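Local coordinates for protein cadherin-23 (Mus musculus, PDB 5UZ8) that binds calcium ions at the linkers between its cadherin repeats and probably serves cell adhesion and mechanotransduction in hearing, at residues N110-I115 / T141-G146. Residues are numbered along the deposited sequence; the frame is centred on the assembly and turned at random.
With CA (calcium ion), chain I; CA (calcium ion), chain J; CA (calcium ion), chain K.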
loop_
_atom_site.group_PDB
_atom_site.type_symbol
_atom_site.label_atom_id
_atom_site.label_comp_id
_atom_site.label_asym_id
_atom_site.label_seq_id
_atom_site.Cartn_x
_atom_site.Cartn_y
_atom_site.Cartn_z
ATOM N N ASN A 110 -19.366 12.555 1.566
ATOM C CA ASN A 110 -18.225 11.696 1.420
ATOM C C ASN A 110 -18.395 10.790 0.207
ATOM O O ASN A 110 -18.629 9.577 0.338
ATOM C CB ASN A 110 -17.968 10.888 2.696
ATOM C CG ASN A 110 -16.637 10.164 2.656
ATOM O OD1 ASN A 110 -15.738 10.582 1.944
ATOM N ND2 ASN A 110 -16.505 9.093 3.415
ATOM N N ASP A 111 -18.235 11.390 -0.974
ATOM C CA ASP A 111 -18.437 10.683 -2.244
ATOM C C ASP A 111 -17.145 10.360 -3.014
ATOM O O ASP A 111 -17.217 9.867 -4.149
ATOM C CB ASP A 111 -19.482 11.400 -3.132
ATOM C CG ASP A 111 -19.113 12.842 -3.502
ATOM O OD1 ASP A 111 -18.251 13.490 -2.861
ATOM O OD2 ASP A 111 -19.782 13.391 -4.415
ATOM N N ASN A 112 -15.988 10.605 -2.417
ATOM C CA ASN A 112 -14.719 10.216 -3.024
ATOM C C ASN A 112 -13.951 9.258 -2.107
ATOM O O ASN A 112 -13.834 9.503 -0.900
ATOM C CB ASN A 112 -13.860 11.432 -3.346
ATOM C CG ASN A 112 -14.447 12.249 -4.492
ATOM O OD1 ASN A 112 -14.171 11.961 -5.659
ATOM N ND2 ASN A 112 -15.325 13.201 -4.160
ATOM N N ASN A 113 -13.418 8.197 -2.694
ATOM C CA ASN A 113 -12.579 7.251 -1.966
ATOM C C ASN A 113 -11.165 7.788 -1.920
ATOM O O ASN A 113 -10.734 8.424 -2.887
ATOM C CB ASN A 113 -12.508 5.907 -2.691
ATOM C CG ASN A 113 -13.818 5.148 -2.643
ATOM O OD1 ASN A 113 -14.837 5.686 -2.968
ATOM N ND2 ASN A 113 -13.777 3.892 -2.226
ATOM N N PRO A 114 -10.397 7.390 -0.883
ATOM C CA PRO A 114 -8.941 7.583 -1.000
ATOM C C PRO A 114 -8.410 6.725 -2.125
ATOM O O PRO A 114 -8.858 5.577 -2.298
ATOM C CB PRO A 114 -8.383 7.131 0.350
ATOM C CG PRO A 114 -9.534 6.957 1.248
ATOM C CD PRO A 114 -10.762 6.721 0.369
ATOM N N ILE A 115 -7.522 7.287 -2.914
ATOM C CA ILE A 115 -6.985 6.639 -4.126
ATOM C C ILE A 115 -5.478 6.669 -4.013
ATOM O O ILE A 115 -4.890 7.743 -3.852
ATOM C CB ILE A 115 -7.415 7.350 -5.412
ATOM C CG1 ILE A 115 -8.942 7.235 -5.611
ATOM C CG2 ILE A 115 -6.708 6.743 -6.634
ATOM C CD1 ILE A 115 -9.499 8.170 -6.679
ATOM N N THR A 141 -4.720 9.863 -1.892
ATOM C CA THR A 141 -5.294 11.194 -1.801
ATOM C C THR A 141 -6.796 11.091 -1.815
ATOM O O THR A 141 -7.348 10.119 -2.346
ATOM C CB THR A 141 -4.871 12.071 -2.959
ATOM O OG1 THR A 141 -5.310 11.479 -4.186
ATOM C CG2 THR A 141 -3.356 12.251 -2.969
ATOM N N ASP A 142 -7.458 12.077 -1.236
ATOM C CA ASP A 142 -8.920 12.054 -1.137
ATOM C C ASP A 142 -9.461 13.442 -1.520
ATOM O O ASP A 142 -9.114 14.449 -0.914
ATOM C CB ASP A 142 -9.341 11.658 0.253
ATOM C CG ASP A 142 -10.835 11.335 0.357
ATOM O OD1 ASP A 142 -11.671 12.227 0.079
ATOM O OD2 ASP A 142 -11.197 10.233 0.842
ATOM N N ALA A 143 -10.329 13.461 -2.521
ATOM C CA ALA A 143 -10.864 14.703 -3.089
ATOM C C ALA A 143 -11.963 15.426 -2.291
ATOM O O ALA A 143 -12.317 16.544 -2.645
ATOM C CB ALA A 143 -11.351 14.419 -4.514
ATOM N N ASP A 144 -12.457 14.840 -1.197
ATOM C CA ASP A 144 -13.435 15.513 -0.347
ATOM C C ASP A 144 -12.748 16.567 0.539
ATOM O O ASP A 144 -11.586 16.935 0.294
ATOM C CB ASP A 144 -14.207 14.473 0.477
ATOM C CG ASP A 144 -14.986 13.511 -0.402
ATOM O OD1 ASP A 144 -15.714 13.978 -1.297
ATOM O OD2 ASP A 144 -14.827 12.288 -0.231
ATOM N N SER A 145 -13.474 17.049 1.527
ATOM C CA SER A 145 -13.015 18.069 2.441
ATOM C C SER A 145 -13.196 17.636 3.901
ATOM O O SER A 145 -13.980 16.747 4.226
ATOM C CB SER A 145 -13.735 19.378 2.155
ATOM O OG SER A 145 -13.356 19.825 0.827
ATOM N N GLY A 146 -12.427 18.266 4.770
ATOM C CA GLY A 146 -12.562 18.045 6.197
ATOM C C GLY A 146 -12.363 16.575 6.530
ATOM O O GLY A 146 -11.491 15.954 5.980
HETATM CA CA CA I . -13.550 10.718 1.030
HETATM CA CA CA J . -17.502 15.397 -1.675
HETATM CA CA CA K . -18.692 15.252 -5.357
HETATM O O HOH W 1 -17.098 13.900 -6.450
HETATM O O HOH W 2 -10.341 10.817 -4.136
HETATM O O HOH W 3 -3.851 9.586 -5.576
HETATM O O HOH W 4 -20.120 14.750 -7.288
#
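Asp144 reaches from segment 141-146 to Asn112 and splits its carboxylate between two calcium ions. Its CB points toward segment 110-115 and lies nearly equally far from both metals. CG stands anti to the carbonyl carbon (chi1 -62°), which carries the two oxygens in between the ions. Asp144 OD1 binds one calcium ion at 2.3 Å; Asp111 OD1 holds the same ion. From above the carboxylate plane, Asn112 ND2 gives Asp144 OD1 a nearly straight hydrogen bond of 3.0 Å (172°). OD2 of Asp144 binds the second calcium ion at 2.4 Å, and its syn lone pair accepts a hydrogen bond from Asn112 N. Thus each oxygen has one metal and one N-H.

The second calcium is also bound by Asn110 OD1, by Asn112 O at 2.3 Å and by both oxygens of Asp142. Asp193 and Phe148 complete this site. Asp142 OD1 also accepts a hydrogen bond from Asp144 N at 3.0 Å, closing an Asx turn. The second N-H of the Asn112 amide goes to a water on a third calcium, which Asp111 OD2 binds directly. An alanine in place of Asn112 would probably leave Asp144 OD1 and this water without their amide partner and open a gap beside Ala143 CB. Farther along, Ile115 and Thr141 form an antiparallel hydrogen-bonded pair, with Ile115 N to Thr141 O at 2.9 Å. Pro114 CA adds a CH...O contact to Thr141 O at 3.3 Å.

This is the calcium-binding linker of cadherins, where the DxNDN motif meets the DxD motif of the following repeat. Close oxygens such as Asp111 OD1 and Asp144 OD1, 3.0 Å apart, are bridged by metal. Without calcium, repulsion among the carboxylates would probably weaken the junction, consistent with the calcium-dependent stiffness of cadherins.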